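Local coordinates for abietadiene synthase, chloroplastic (Abies grandis, PDB 3S9V), which is a chloroplast enzyme of the terpene synthase family, a long chain folded mostly into helices and including a metal-binding domain, at residues Thr242-Lys245 against Lys246-Asp249; Glu633-Ser636 against Val637-Ala640. One frame throughout, in Å; residues are numbered along the deposited sequence.

Contact 1: residues Thr242-Lys245 against Lys246-Asp249; sequences TGNK and KCLD
Asn244 reaches forward to Cys247 in a local cap at the start of helix 245-258, on the surface of the chain, where a tight loop separates this helix from helix 232-242. The carboxamide oxygen OD1 of Asn244 accepts from the backbone N of Cys247 at 3.1 Å. The bond is fairly straight, 148° at the hydrogen, and the donor lies in the carbonyl plane. OD1 gets there because chi1 is near 180° (177°), which carries the amide away from the Asn244 N and forward to the N-H of Cys247. This is a side-chain N-cap: an amide of the first turn, lacking the usual helical acceptor four residues back, is given the side-chain oxygen of Asn244, which also accepts from Gln222 NE2. The backbone O of Asn244 adds a weak second bond to Cys247 N, 3.3 Å long. One residue on, Lys245 O receives Asp249 N at 3.0 Å, opening the regular helical pattern. Before the cap, Gly243 leaves helix 232-242 with positive phi, and Thr242 OG1 takes up Asn244 N at 3.2 Å in an ST turn. Cys247 SG sits 3.5 Å from Asn244 OD1, while its side chain packs against Val238 and Phe239 of the preceding helix.

Contact 2: residues Glu633-Ser636 against Val637-Ala640; sequences ENAS and VSIA
Val637 meets the preceding turn of helix 628-638 by its backbone and by one methyl branch. Its N donates to Asn634 O at 3.0 Å, arriving from well above the carbonyl plane. CG1 stands anti to the backbone N (chi1 174°), which turns CG2 back along the helix until it lies 3.9 Å from Glu633 O. Ser638 follows with a straighter bond to the same acceptor, its N 2.9 Å from Asn634 O, with 158° at the hydrogen and in the carbonyl plane. Asn634 O is thus shared between a bond to the third residue on and a regular helical bond to the fourth. The hydroxyl of Ser638 folds back toward the preceding turn, OG coming to 3.3 Å from Ala635 CA. Ile639 keeps the helical pattern, its N donating to Ala635 O at 3.1 Å, although the position of that acceptor is less certain. CG1 of Ile639 is trans to its N (chi1 -167°), which leaves CG2 turned back against Ser636 O, 3.2 Å away. Ala640 is the first residue to leave helical angles, turning to positive phi at the N-cap position of helix 641-648. Such an interruption is consistent with the broken helix G of class I terpene synthases; Ile639 touches Arg679 and Asn682 of helix 669-693, and Asn682 begins a sequence resembling their second metal-binding motif. Helix 599-621 takes the Asn634 amide at Ala612 O, the Ser638 hydroxyl at Glu616 and Val637 O at Gln609, while the methyl of Ala640 touches Gln609 and Tyr613. With a last-turn carbonyl and a hydroxyl both gripped by side chains of that one helix, the position of the break against it is probably fixed.

Overall arrangement
Both contacts illustrate how a helical chain manages the junction between two consecutive helices, one at a surface start and the other at a partly buried interruption. They lie far apart: their centres are 69 Å from each other and their nearest atoms about 58 Å, on opposite sides of the chain's centre. The centre of contact 1 is 40 Å from that point, that of contact 2 is 32 Å. Contact 1 belongs to the N-terminal family region, whereas contact 2 belongs to the metal-binding region, and its neighbour, helix 669-693, probably borders the class I site.

Contact 1: residues Thr242-Lys245 against Lys246-Asp249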
# COMPACT_ATOMS: atom_id res chain seq x y z
N THR A 242 2.75 -43.04 -4.09
CA THR A 242 1.81 -43.60 -3.12
C THR A 242 0.42 -43.96 -3.65
O THR A 242 -0.35 -44.62 -2.96
CB THR A 242 1.57 -42.63 -1.94
OG1 THR A 242 0.81 -41.51 -2.39
CG2 THR A 242 2.89 -42.13 -1.37
N GLY A 243 0.08 -43.51 -4.85
CA GLY A 243 -1.24 -43.81 -5.38
C GLY A 243 -2.34 -43.10 -4.62
O GLY A 243 -3.52 -43.38 -4.81
N ASN A 244 -1.97 -42.16 -3.74
CA ASN A 244 -2.95 -41.42 -2.95
C ASN A 244 -3.95 -40.70 -3.86
O ASN A 244 -3.58 -39.85 -4.67
CB ASN A 244 -2.22 -40.42 -2.04
CG ASN A 244 -3.18 -39.55 -1.25
OD1 ASN A 244 -3.68 -38.54 -1.75
ND2 ASN A 244 -3.45 -39.94 -0.00
N LYS A 245 -5.23 -41.03 -3.70
CA LYS A 245 -6.29 -40.47 -4.53
C LYS A 245 -6.58 -38.98 -4.41
O LYS A 245 -6.94 -38.35 -5.40
CB LYS A 245 -7.57 -41.29 -4.31
CG LYS A 245 -7.39 -42.76 -4.73
CD LYS A 245 -8.42 -43.69 -4.10
CE LYS A 245 -8.14 -45.14 -4.47
NZ LYS A 245 -9.04 -46.10 -3.77
N LYS A 246 -6.45 -38.40 -3.22
CA LYS A 246 -6.70 -36.97 -3.10
C LYS A 246 -5.73 -36.20 -4.00
O LYS A 246 -6.08 -35.15 -4.54
CB LYS A 246 -6.60 -36.50 -1.65
CG LYS A 246 -7.76 -37.00 -0.79
CD LYS A 246 -8.02 -36.09 0.40
CE LYS A 246 -8.46 -34.71 -0.05
NZ LYS A 246 -8.76 -33.81 1.10
N CYS A 247 -4.52 -36.72 -4.16
CA CYS A 247 -3.54 -36.07 -5.04
C CYS A 247 -4.18 -35.96 -6.43
O CYS A 247 -4.12 -34.91 -7.08
CB CYS A 247 -2.26 -36.91 -5.15
SG CYS A 247 -1.19 -36.94 -3.70
N LEU A 248 -4.80 -37.05 -6.87
CA LEU A 248 -5.44 -37.08 -8.17
C LEU A 248 -6.60 -36.08 -8.24
O LEU A 248 -6.79 -35.42 -9.26
CB LEU A 248 -5.95 -38.49 -8.48
CG LEU A 248 -6.00 -38.84 -9.97
CD1 LEU A 248 -4.58 -38.82 -10.54
CD2 LEU A 248 -6.63 -40.22 -10.16
N ASP A 249 -7.36 -35.96 -7.15
CA ASP A 249 -8.47 -35.01 -7.12
C ASP A 249 -7.96 -33.59 -7.33
O ASP A 249 -8.61 -32.78 -8.00
CB ASP A 249 -9.23 -35.09 -5.80
CG ASP A 249 -9.84 -36.46 -5.55
OD1 ASP A 249 -10.22 -37.13 -6.53
OD2 ASP A 249 -9.96 -36.85 -4.37

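Contact 2: residues Glu633-Ser636 against Val637-Ala640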
# COMPACT_ATOMS: atom_id res chain seq x y z
N GLU A 633 -4.79 22.21 25.34
CA GLU A 633 -6.24 22.29 25.15
C GLU A 633 -6.64 23.47 24.25
O GLU A 633 -7.48 23.31 23.37
CB GLU A 633 -6.96 22.38 26.49
CG GLU A 633 -6.95 21.08 27.28
CD GLU A 633 -7.39 19.87 26.45
OE1 GLU A 633 -8.47 19.94 25.81
OE2 GLU A 633 -6.67 18.85 26.43
N ASN A 634 -6.05 24.64 24.47
CA ASN A 634 -6.36 25.81 23.65
C ASN A 634 -5.65 25.74 22.28
O ASN A 634 -6.23 26.07 21.25
CB ASN A 634 -5.92 27.09 24.36
CG ASN A 634 -6.33 28.34 23.60
OD1 ASN A 634 -7.51 28.67 23.51
ND2 ASN A 634 -5.35 29.04 23.04
N ALA A 635 -4.39 25.30 22.30
CA ALA A 635 -3.58 25.20 21.09
C ALA A 635 -4.11 24.16 20.09
O ALA A 635 -3.92 24.29 18.88
CB ALA A 635 -2.12 24.89 21.47
N SER A 636 -4.78 23.13 20.60
CA SER A 636 -5.35 22.09 19.74
C SER A 636 -6.43 22.72 18.87
O SER A 636 -6.77 22.21 17.81
CB SER A 636 -5.99 20.97 20.57
OG SER A 636 -5.01 20.30 21.35
N VAL A 637 -6.98 23.83 19.36
CA VAL A 637 -8.02 24.56 18.64
C VAL A 637 -7.44 25.73 17.84
O VAL A 637 -7.85 25.97 16.70
CB VAL A 637 -9.09 25.10 19.62
CG1 VAL A 637 -10.07 25.97 18.88
CG2 VAL A 637 -9.82 23.94 20.28
N SER A 638 -6.49 26.45 18.42
CA SER A 638 -5.89 27.59 17.73
C SER A 638 -5.21 27.17 16.43
O SER A 638 -5.08 27.98 15.52
CB SER A 638 -4.87 28.30 18.62
OG SER A 638 -3.68 27.55 18.72
N ILE A 639 -4.77 25.92 16.34
CA ILE A 639 -4.11 25.43 15.14
C ILE A 639 -5.08 25.51 13.94
O ILE A 639 -4.68 25.41 12.79
CB ILE A 639 -3.55 23.97 15.35
CG1 ILE A 639 -2.59 23.61 14.21
CG2 ILE A 639 -4.69 22.96 15.48
CD1 ILE A 639 -1.38 24.55 14.11
N ALA A 640 -6.36 25.70 14.26
CA ALA A 640 -7.45 25.89 13.29
C ALA A 640 -7.87 24.79 12.32
O ALA A 640 -8.65 25.05 11.41
CB ALA A 640 -7.20 27.18 12.50